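Local coordinates for quinonprotein alcohol dehydrogenase-like protein (Bacteroides thetaiotaomicron VPI-5482, PDB 4R5O), which is of unknown function but binds calcium ions and combines an immunoglobulin-like beta-sandwich domain with a seven-bladed beta-propeller, at residues V248-V253 / A266-D271. Sequence-based numbering, arbitrary orientation.
With CA (calcium ion), chain K.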
loop_
_atom_site.group_PDB
_atom_site.type_symbol
_atom_site.label_atom_id
_atom_site.label_comp_id
_atom_site.label_asym_id
_atom_site.label_seq_id
_atom_site.Cartn_x
_atom_site.Cartn_y
_atom_site.Cartn_z
ATOM N N VAL A 248 3.857 -2.239 26.840
ATOM C CA VAL A 248 3.333 -3.117 25.789
ATOM C C VAL A 248 2.207 -3.906 26.432
ATOM O O VAL A 248 2.357 -4.379 27.561
ATOM C CB VAL A 248 4.411 -4.027 25.114
ATOM C CG1 VAL A 248 3.784 -5.131 24.270
ATOM C CG2 VAL A 248 5.379 -3.217 24.276
ATOM N N LYS A 249 1.067 -3.990 25.749
ATOM C CA LYS A 249 -0.088 -4.736 26.242
ATOM C C LYS A 249 -0.467 -5.808 25.261
ATOM O O LYS A 249 -0.290 -5.630 24.060
ATOM C CB LYS A 249 -1.256 -3.795 26.488
ATOM C CG LYS A 249 -0.933 -2.796 27.594
ATOM C CD LYS A 249 -2.027 -1.798 27.821
ATOM C CE LYS A 249 -1.508 -0.633 28.601
ATOM N NZ LYS A 249 -0.577 0.173 27.770
ATOM N N TYR A 250 -0.929 -6.950 25.752
ATOM C CA TYR A 250 -1.369 -7.979 24.823
ATOM C C TYR A 250 -2.784 -8.451 25.220
ATOM O O TYR A 250 -3.214 -8.310 26.370
ATOM C CB TYR A 250 -0.387 -9.161 24.697
ATOM C CG TYR A 250 -0.162 -9.993 25.937
ATOM C CD1 TYR A 250 -0.980 -11.083 26.227
ATOM C CD2 TYR A 250 0.942 -9.777 26.751
ATOM C CE1 TYR A 250 -0.743 -11.893 27.332
ATOM C CE2 TYR A 250 1.192 -10.579 27.860
ATOM C CZ TYR A 250 0.353 -11.646 28.141
ATOM O OH TYR A 250 0.575 -12.438 29.249
ATOM N N TYR A 251 -3.505 -8.932 24.209
ATOM C CA TYR A 251 -4.868 -9.455 24.243
ATOM C C TYR A 251 -4.845 -10.874 23.683
ATOM O O TYR A 251 -3.889 -11.250 23.006
ATOM C CB TYR A 251 -5.813 -8.520 23.438
ATOM C CG TYR A 251 -5.817 -7.074 23.901
ATOM C CD1 TYR A 251 -4.785 -6.206 23.546
ATOM C CD2 TYR A 251 -6.885 -6.553 24.635
ATOM C CE1 TYR A 251 -4.755 -4.890 24.006
ATOM C CE2 TYR A 251 -6.893 -5.218 25.055
ATOM C CZ TYR A 251 -5.823 -4.391 24.736
ATOM O OH TYR A 251 -5.783 -3.074 25.147
ATOM N N ASP A 252 -5.867 -11.668 23.975
ATOM C CA ASP A 252 -5.944 -13.032 23.465
ATOM C C ASP A 252 -6.698 -13.010 22.138
ATOM O O ASP A 252 -7.786 -12.433 22.084
ATOM C CB ASP A 252 -6.616 -13.944 24.502
ATOM C CG ASP A 252 -6.638 -15.392 24.119
ATOM O OD1 ASP A 252 -5.593 -16.059 24.275
ATOM O OD2 ASP A 252 -7.712 -15.877 23.700
ATOM N N VAL A 253 -6.119 -13.609 21.071
ATOM C CA VAL A 253 -6.718 -13.625 19.727
ATOM C C VAL A 253 -8.107 -14.296 19.789
ATOM O O VAL A 253 -9.060 -13.734 19.268
ATOM C CB VAL A 253 -5.780 -14.321 18.693
ATOM C CG1 VAL A 253 -6.484 -14.647 17.375
ATOM C CG2 VAL A 253 -4.527 -13.478 18.435
ATOM N N ALA A 266 -9.636 -9.113 28.210
ATOM C CA ALA A 266 -8.562 -8.979 29.192
ATOM C C ALA A 266 -7.278 -8.492 28.519
ATOM O O ALA A 266 -6.904 -8.958 27.438
ATOM C CB ALA A 266 -8.319 -10.296 29.901
ATOM N N VAL A 267 -6.616 -7.544 29.173
ATOM C CA VAL A 267 -5.395 -6.942 28.687
ATOM C C VAL A 267 -4.327 -7.180 29.730
ATOM O O VAL A 267 -4.559 -6.984 30.910
ATOM C CB VAL A 267 -5.581 -5.441 28.326
ATOM C CG1 VAL A 267 -6.231 -4.626 29.438
ATOM C CG2 VAL A 267 -4.287 -4.804 27.846
ATOM N N THR A 268 -3.179 -7.676 29.290
ATOM C CA THR A 268 -2.035 -7.961 30.143
ATOM C C THR A 268 -0.884 -7.105 29.704
ATOM O O THR A 268 -0.674 -6.954 28.499
ATOM C CB THR A 268 -1.702 -9.437 30.057
ATOM O OG1 THR A 268 -2.890 -10.181 30.258
ATOM C CG2 THR A 268 -0.595 -9.852 31.008
ATOM N N GLU A 269 -0.123 -6.566 30.651
ATOM C CA GLU A 269 1.056 -5.754 30.365
ATOM C C GLU A 269 2.311 -6.590 30.437
ATOM O O GLU A 269 2.396 -7.519 31.242
ATOM C CB GLU A 269 1.183 -4.562 31.330
ATOM C CG GLU A 269 0.119 -3.483 31.191
ATOM C CD GLU A 269 0.237 -2.350 32.198
ATOM O OE1 GLU A 269 0.966 -2.518 33.203
ATOM O OE2 GLU A 269 -0.455 -1.323 32.020
ATOM N N LEU A 270 3.270 -6.263 29.572
ATOM C CA LEU A 270 4.632 -6.792 29.538
ATOM C C LEU A 270 5.538 -5.722 30.086
ATOM O O LEU A 270 5.205 -4.548 29.953
ATOM C CB LEU A 270 5.071 -7.250 28.119
ATOM C CG LEU A 270 4.439 -8.520 27.543
ATOM C CD1 LEU A 270 4.915 -8.742 26.122
ATOM C CD2 LEU A 270 4.767 -9.747 28.389
ATOM N N ASP A 271 6.660 -6.092 30.720
ATOM C CA ASP A 271 7.589 -5.110 31.281
ATOM C C ASP A 271 8.427 -4.516 30.133
ATOM O O ASP A 271 9.605 -4.840 29.982
ATOM C CB ASP A 271 8.466 -5.742 32.388
ATOM C CG ASP A 271 9.359 -4.787 33.179
ATOM O OD1 ASP A 271 9.084 -3.547 33.175
ATOM O OD2 ASP A 271 10.299 -5.276 33.845
HETATM CA CA CA K . -4.987 -18.365 23.538
HETATM O O HOH W 1 -7.280 -18.502 23.668
HETATM O O HOH W 2 -2.139 -18.369 23.706
HETATM O O HOH W 3 -5.749 -18.396 25.987
HETATM O O HOH W 4 -5.248 -18.332 20.764
#
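Tyr250 and Thr268 form a hydrogen-bonded pair of the antiparallel strands 248-252 and 268-270, Tyr250 N giving to Thr268 O (2.8 Å) and Thr268 N to Tyr250 O (3.0 Å). A third backbone bond takes Leu270 N to Val248 O with an N-H...O angle of 173°. Lys249 and Glu269 make the intervening non-hydrogen-bonded pair.

Tyr250 CG sits between the backbone N and the carbonyl carbon (chi1 64°), a rotation that directs the ring alongside Thr268. Thr268 CB lies over one face, 3.8 Å from the ring centroid, a CH-pi contact, and CG2 lies by the OH end. Leu270 CD2 meets the edge of the same ring at CE2 (3.7 Å), and Phe307 adds an edge-to-face partner. An alanine in place of Tyr250 would probably leave Thr268 and Leu270 without the ring they pack on and open a gap beside them. Val267 CG2 makes a second CH-pi contact, over a face of the Tyr251 ring (4.0 Å to its centroid), and also touches Lys249 CB (3.5 Å).

Charges contribute less across the strands: Lys249 NZ stays 4.5 Å from Glu269 OE2, beyond a salt bridge, and instead bonds Lys247 O and pairs with Asp240.

At the strand end, Asp252 OD1 binds calcium at 2.5 Å, with four waters completing the modelled shell, while OD2 N-caps helix 253-258 through Glu255 N. The pairing of 246-252 with 268-270, on the side away from 235-239, fits the outer part of a beta-propeller blade.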